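Superoxide reductase (Giardia intestinalis, PDB 4D7P) reduces superoxide to hydrogen peroxide at a mononuclear non-haem iron centre. Local coordinates at residues 16-24 with 97-108. Sequence-based numbering, arbitrary orientation.
Sequences KEKHVPEMK and AYCNLHGCWENY. With FE (Fe (III) ion), chain B.
Val20 and Trp105 face each other with their CA atoms 5.5 Å apart, and strand 21-24 runs in roughly the same direction as strand 103-108, the two axes 26° apart and 7.0 Å at closest approach. At one end both segments give ligands to the iron: His19 through NE2 (2.0 Å from FE), Cys99 through SG (2.4 Å from FE) and His102 through ND1. Imidazole nitrogens and a thiolate suit an iron ion, and His40 and His46 complete these five ligands. Glu17, its chain extended, holds OE2 2.9 Å from FE, nearly opposite Cys99 SG and longer than a normal bond. This is the position of the sixth, glutamate ligand of oxidised superoxide reductases; the length is consistent with partly reduced iron, which photoreduction could explain.

The His19 and His102 rings meet rim to rim, almost perpendicular. Trp105 braces His19 from one face: its five-membered ring lies in an offset stack with the imidazole, planes 11° apart, while His19 CB sits over the indole, 3.4 Å from that ring's centroid. The indole is itself tied down by NE1, which donates to His102 O, so tryptophan supplies both a broad face and a polar anchor.

Farther along, Asn107, with CG anti to its own N, reaches the other strand; its ND2 donates nearly straight to Pro21 O (3.1 Å) and also to a water that accepts from Met23 N. Pro21, rigid and apolar, lays CD against Ala97 CB, whose small methyl permits close approach. The contact thus joins two antiparallel sheets of the E-set sandwich: strand 21-26 pairs with 29-34, strand 103-110 with 90-99, and Pro21 and Met23 pack inward on Ala95.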
loop_
_atom_site.group_PDB
_atom_site.type_symbol
_atom_site.label_atom_id
_atom_site.label_comp_id
_atom_site.label_asym_id
_atom_site.label_seq_id
_atom_site.Cartn_x
_atom_site.Cartn_y
_atom_site.Cartn_z
ATOM N N LYS A 16 -26.874 -10.954 -4.457
ATOM C CA LYS A 16 -26.513 -11.360 -5.815
ATOM C C LYS A 16 -25.027 -11.078 -6.077
ATOM O O LYS A 16 -24.309 -11.933 -6.605
ATOM C CB LYS A 16 -27.394 -10.642 -6.853
ATOM C CG LYS A 16 -28.020 -11.561 -7.920
ATOM C CD LYS A 16 -29.010 -10.809 -8.824
ATOM C CE LYS A 16 -29.592 -11.700 -9.927
ATOM N NZ LYS A 16 -28.639 -11.961 -11.047
ATOM N N GLU A 17 -24.577 -9.879 -5.702
ATOM C CA GLU A 17 -23.172 -9.471 -5.829
ATOM C C GLU A 17 -22.406 -9.845 -4.551
ATOM O O GLU A 17 -22.932 -9.696 -3.440
ATOM C CB GLU A 17 -23.079 -7.962 -6.111
ATOM C CG GLU A 17 -21.665 -7.400 -6.229
ATOM C CD GLU A 17 -21.648 -5.884 -6.416
ATOM O OE1 GLU A 17 -22.178 -5.399 -7.439
ATOM O OE2 GLU A 17 -21.104 -5.176 -5.538
ATOM N N LYS A 18 -21.178 -10.343 -4.702
ATOM C CA LYS A 18 -20.450 -10.891 -3.559
ATOM C C LYS A 18 -19.156 -10.133 -3.266
ATOM O O LYS A 18 -18.350 -9.859 -4.159
ATOM C CB LYS A 18 -20.147 -12.378 -3.779
ATOM C CG LYS A 18 -21.349 -13.216 -4.221
ATOM C CD LYS A 18 -22.454 -13.285 -3.161
ATOM C CE LYS A 18 -23.609 -14.178 -3.628
ATOM N NZ LYS A 18 -24.695 -14.331 -2.614
ATOM N N HIS A 19 -18.974 -9.798 -1.995
ATOM C CA HIS A 19 -17.808 -9.052 -1.542
ATOM C C HIS A 19 -16.937 -9.927 -0.612
ATOM O O HIS A 19 -15.765 -9.635 -0.392
ATOM C CB HIS A 19 -18.227 -7.770 -0.800
ATOM C CG HIS A 19 -18.789 -6.676 -1.668
ATOM N ND1 HIS A 19 -20.128 -6.593 -1.988
ATOM C CD2 HIS A 19 -18.212 -5.571 -2.203
ATOM C CE1 HIS A 19 -20.341 -5.512 -2.721
ATOM N NE2 HIS A 19 -19.197 -4.865 -2.856
ATOM N N VAL A 20 -17.506 -10.994 -0.057
ATOM C CA VAL A 20 -16.814 -11.706 1.016
ATOM C C VAL A 20 -15.570 -12.446 0.539
ATOM O O VAL A 20 -15.658 -13.299 -0.334
ATOM C CB VAL A 20 -17.745 -12.689 1.704
ATOM C CG1 VAL A 20 -16.989 -13.434 2.811
ATOM C CG2 VAL A 20 -18.948 -11.943 2.258
ATOM N N PRO A 21 -14.401 -12.121 1.116
ATOM C CA PRO A 21 -13.154 -12.748 0.658
ATOM C C PRO A 21 -13.053 -14.240 1.007
ATOM O O PRO A 21 -12.723 -14.586 2.145
ATOM C CB PRO A 21 -12.066 -11.937 1.382
ATOM C CG PRO A 21 -12.743 -11.387 2.593
ATOM C CD PRO A 21 -14.168 -11.126 2.182
ATOM N N GLU A 22 -13.338 -15.108 0.034
ATOM C CA GLU A 22 -13.106 -16.546 0.196
ATOM C C GLU A 22 -11.645 -16.813 0.529
ATOM O O GLU A 22 -10.754 -16.267 -0.110
ATOM C CB GLU A 22 -13.490 -17.316 -1.075
ATOM C CG GLU A 22 -13.467 -18.846 -0.911
ATOM C CD GLU A 22 -13.496 -19.608 -2.246
ATOM O OE1 GLU A 22 -12.625 -19.349 -3.109
ATOM O OE2 GLU A 22 -14.377 -20.483 -2.423
ATOM N N MET A 23 -11.404 -17.650 1.531
ATOM C CA MET A 23 -10.049 -18.079 1.875
ATOM C C MET A 23 -9.858 -19.574 1.638
ATOM O O MET A 23 -10.660 -20.384 2.105
ATOM C CB MET A 23 -9.740 -17.761 3.339
ATOM C CG MET A 23 -9.161 -16.376 3.599
ATOM S SD MET A 23 -8.862 -16.133 5.364
ATOM C CE MET A 23 -10.555 -16.012 5.900
ATOM N N LYS A 24 -8.807 -19.941 0.913
ATOM C CA LYS A 24 -8.405 -21.347 0.809
ATOM C C LYS A 24 -7.000 -21.523 1.392
ATOM O O LYS A 24 -6.073 -20.817 1.000
ATOM C CB LYS A 24 -8.459 -21.836 -0.642
ATOM C CG LYS A 24 -9.856 -21.725 -1.278
ATOM C CD LYS A 24 -10.309 -23.048 -1.881
ATOM C CE LYS A 24 -11.797 -23.050 -2.187
ATOM N NZ LYS A 24 -12.521 -24.102 -1.420
ATOM N N ALA A 97 -11.923 -7.399 2.793
ATOM C CA ALA A 97 -11.970 -6.784 1.471
ATOM C C ALA A 97 -12.675 -5.442 1.547
ATOM O O ALA A 97 -13.698 -5.321 2.214
ATOM C CB ALA A 97 -12.675 -7.703 0.475
ATOM N N TYR A 98 -12.121 -4.439 0.868
ATOM C CA TYR A 98 -12.702 -3.096 0.845
ATOM C C TYR A 98 -13.206 -2.746 -0.549
ATOM O O TYR A 98 -12.425 -2.693 -1.500
ATOM C CB TYR A 98 -11.678 -2.034 1.298
ATOM C CG TYR A 98 -12.017 -0.638 0.800
ATOM C CD1 TYR A 98 -13.110 0.057 1.316
ATOM C CD2 TYR A 98 -11.262 -0.022 -0.201
ATOM C CE1 TYR A 98 -13.450 1.325 0.853
ATOM C CE2 TYR A 98 -11.591 1.255 -0.667
ATOM C CZ TYR A 98 -12.694 1.918 -0.134
ATOM O OH TYR A 98 -13.049 3.180 -0.581
ATOM N N CYS A 99 -14.504 -2.500 -0.662
ATOM C CA CYS A 99 -15.096 -2.041 -1.909
ATOM C C CYS A 99 -15.459 -0.573 -1.765
ATOM O O CYS A 99 -16.023 -0.169 -0.746
ATOM C CB CYS A 99 -16.330 -2.861 -2.262
ATOM S SG CYS A 99 -17.368 -2.107 -3.537
ATOM N N ASN A 100 -15.139 0.232 -2.775
ATOM C CA ASN A 100 -15.355 1.671 -2.644
ATOM C C ASN A 100 -16.833 1.982 -2.462
ATOM O O ASN A 100 -17.194 2.856 -1.684
ATOM C CB ASN A 100 -14.799 2.430 -3.851
ATOM C CG ASN A 100 -15.574 2.143 -5.127
ATOM O OD1 ASN A 100 -15.824 0.985 -5.468
ATOM N ND2 ASN A 100 -15.962 3.196 -5.834
ATOM N N LEU A 101 -17.697 1.246 -3.148
ATOM C CA LEU A 101 -19.118 1.551 -3.066
ATOM C C LEU A 101 -19.750 0.910 -1.841
ATOM O O LEU A 101 -20.665 1.473 -1.250
ATOM C CB LEU A 101 -19.849 1.095 -4.333
ATOM C CG LEU A 101 -19.501 1.861 -5.612
ATOM C CD1 LEU A 101 -20.298 1.327 -6.793
ATOM C CD2 LEU A 101 -19.732 3.361 -5.436
ATOM N N HIS A 102 -19.249 -0.253 -1.434
ATOM C CA HIS A 102 -19.995 -1.074 -0.482
ATOM C C HIS A 102 -19.289 -1.384 0.826
ATOM O O HIS A 102 -19.778 -2.192 1.615
ATOM C CB HIS A 102 -20.403 -2.373 -1.168
ATOM C CG HIS A 102 -21.278 -2.150 -2.358
ATOM N ND1 HIS A 102 -21.052 -2.752 -3.574
ATOM C CD2 HIS A 102 -22.369 -1.360 -2.524
ATOM C CE1 HIS A 102 -21.964 -2.348 -4.441
ATOM N NE2 HIS A 102 -22.776 -1.503 -3.827
ATOM N N GLY A 103 -18.155 -0.738 1.063
ATOM C CA GLY A 103 -17.492 -0.844 2.350
ATOM C C GLY A 103 -16.718 -2.130 2.554
ATOM O O GLY A 103 -16.390 -2.829 1.588
ATOM N N CYS A 104 -16.427 -2.441 3.817
ATOM C CA CYS A 104 -15.558 -3.569 4.168
ATOM C C CYS A 104 -16.328 -4.853 4.400
ATOM O O CYS A 104 -17.418 -4.832 4.956
ATOM C CB CYS A 104 -14.735 -3.242 5.420
ATOM S SG CYS A 104 -13.539 -1.885 5.182
ATOM N N TRP A 105 -15.758 -5.974 3.972
ATOM C CA TRP A 105 -16.386 -7.277 4.178
ATOM C C TRP A 105 -15.349 -8.251 4.683
ATOM O O TRP A 105 -14.294 -8.412 4.073
ATOM C CB TRP A 105 -17.016 -7.777 2.887
ATOM C CG TRP A 105 -18.125 -6.907 2.424
ATOM C CD1 TRP A 105 -18.014 -5.688 1.810
ATOM C CD2 TRP A 105 -19.522 -7.177 2.532
ATOM N NE1 TRP A 105 -19.264 -5.184 1.533
ATOM C CE2 TRP A 105 -20.209 -6.079 1.968
ATOM C CE3 TRP A 105 -20.265 -8.244 3.050
ATOM C CZ2 TRP A 105 -21.604 -6.012 1.912
ATOM C CZ3 TRP A 105 -21.650 -8.178 2.996
ATOM C CH2 TRP A 105 -22.305 -7.071 2.430
ATOM N N GLU A 106 -15.621 -8.889 5.810
ATOM C CA GLU A 106 -14.611 -9.753 6.379
ATOM C C GLU A 106 -15.016 -11.219 6.396
ATOM O O GLU A 106 -16.163 -11.581 6.150
ATOM C CB GLU A 106 -14.243 -9.287 7.785
ATOM C CG GLU A 106 -15.376 -9.268 8.770
ATOM C CD GLU A 106 -14.990 -8.592 10.071
ATOM O OE1 GLU A 106 -13.945 -7.903 10.101
ATOM O OE2 GLU A 106 -15.732 -8.750 11.065
ATOM N N ASN A 107 -14.033 -12.065 6.662
ATOM C CA ASN A 107 -14.241 -13.497 6.728
ATOM C C ASN A 107 -13.209 -14.067 7.675
ATOM O O ASN A 107 -12.014 -13.835 7.511
ATOM C CB ASN A 107 -14.132 -14.141 5.343
ATOM C CG ASN A 107 -14.457 -15.626 5.366
ATOM O OD1 ASN A 107 -14.951 -16.143 6.369
ATOM N ND2 ASN A 107 -14.187 -16.316 4.265
ATOM N N TYR A 108 -13.675 -14.789 8.685
ATOM C CA TYR A 108 -12.780 -15.347 9.685
ATOM C C TYR A 108 -12.632 -16.833 9.474
ATOM O O TYR A 108 -13.618 -17.530 9.234
ATOM C CB TYR A 108 -13.293 -15.082 11.100
ATOM C CG TYR A 108 -12.379 -15.605 12.190
ATOM C CD1 TYR A 108 -11.163 -14.986 12.456
ATOM C CD2 TYR A 108 -12.735 -16.708 12.961
ATOM C CE1 TYR A 108 -10.322 -15.449 13.458
ATOM C CE2 TYR A 108 -11.901 -17.179 13.966
ATOM C CZ TYR A 108 -10.696 -16.546 14.210
ATOM O OH TYR A 108 -9.856 -17.006 15.204
HETATM FE FE FE B . -19.022 -3.565 -4.415
HETATM O O HOH W 1 -13.893 -19.163 2.749
#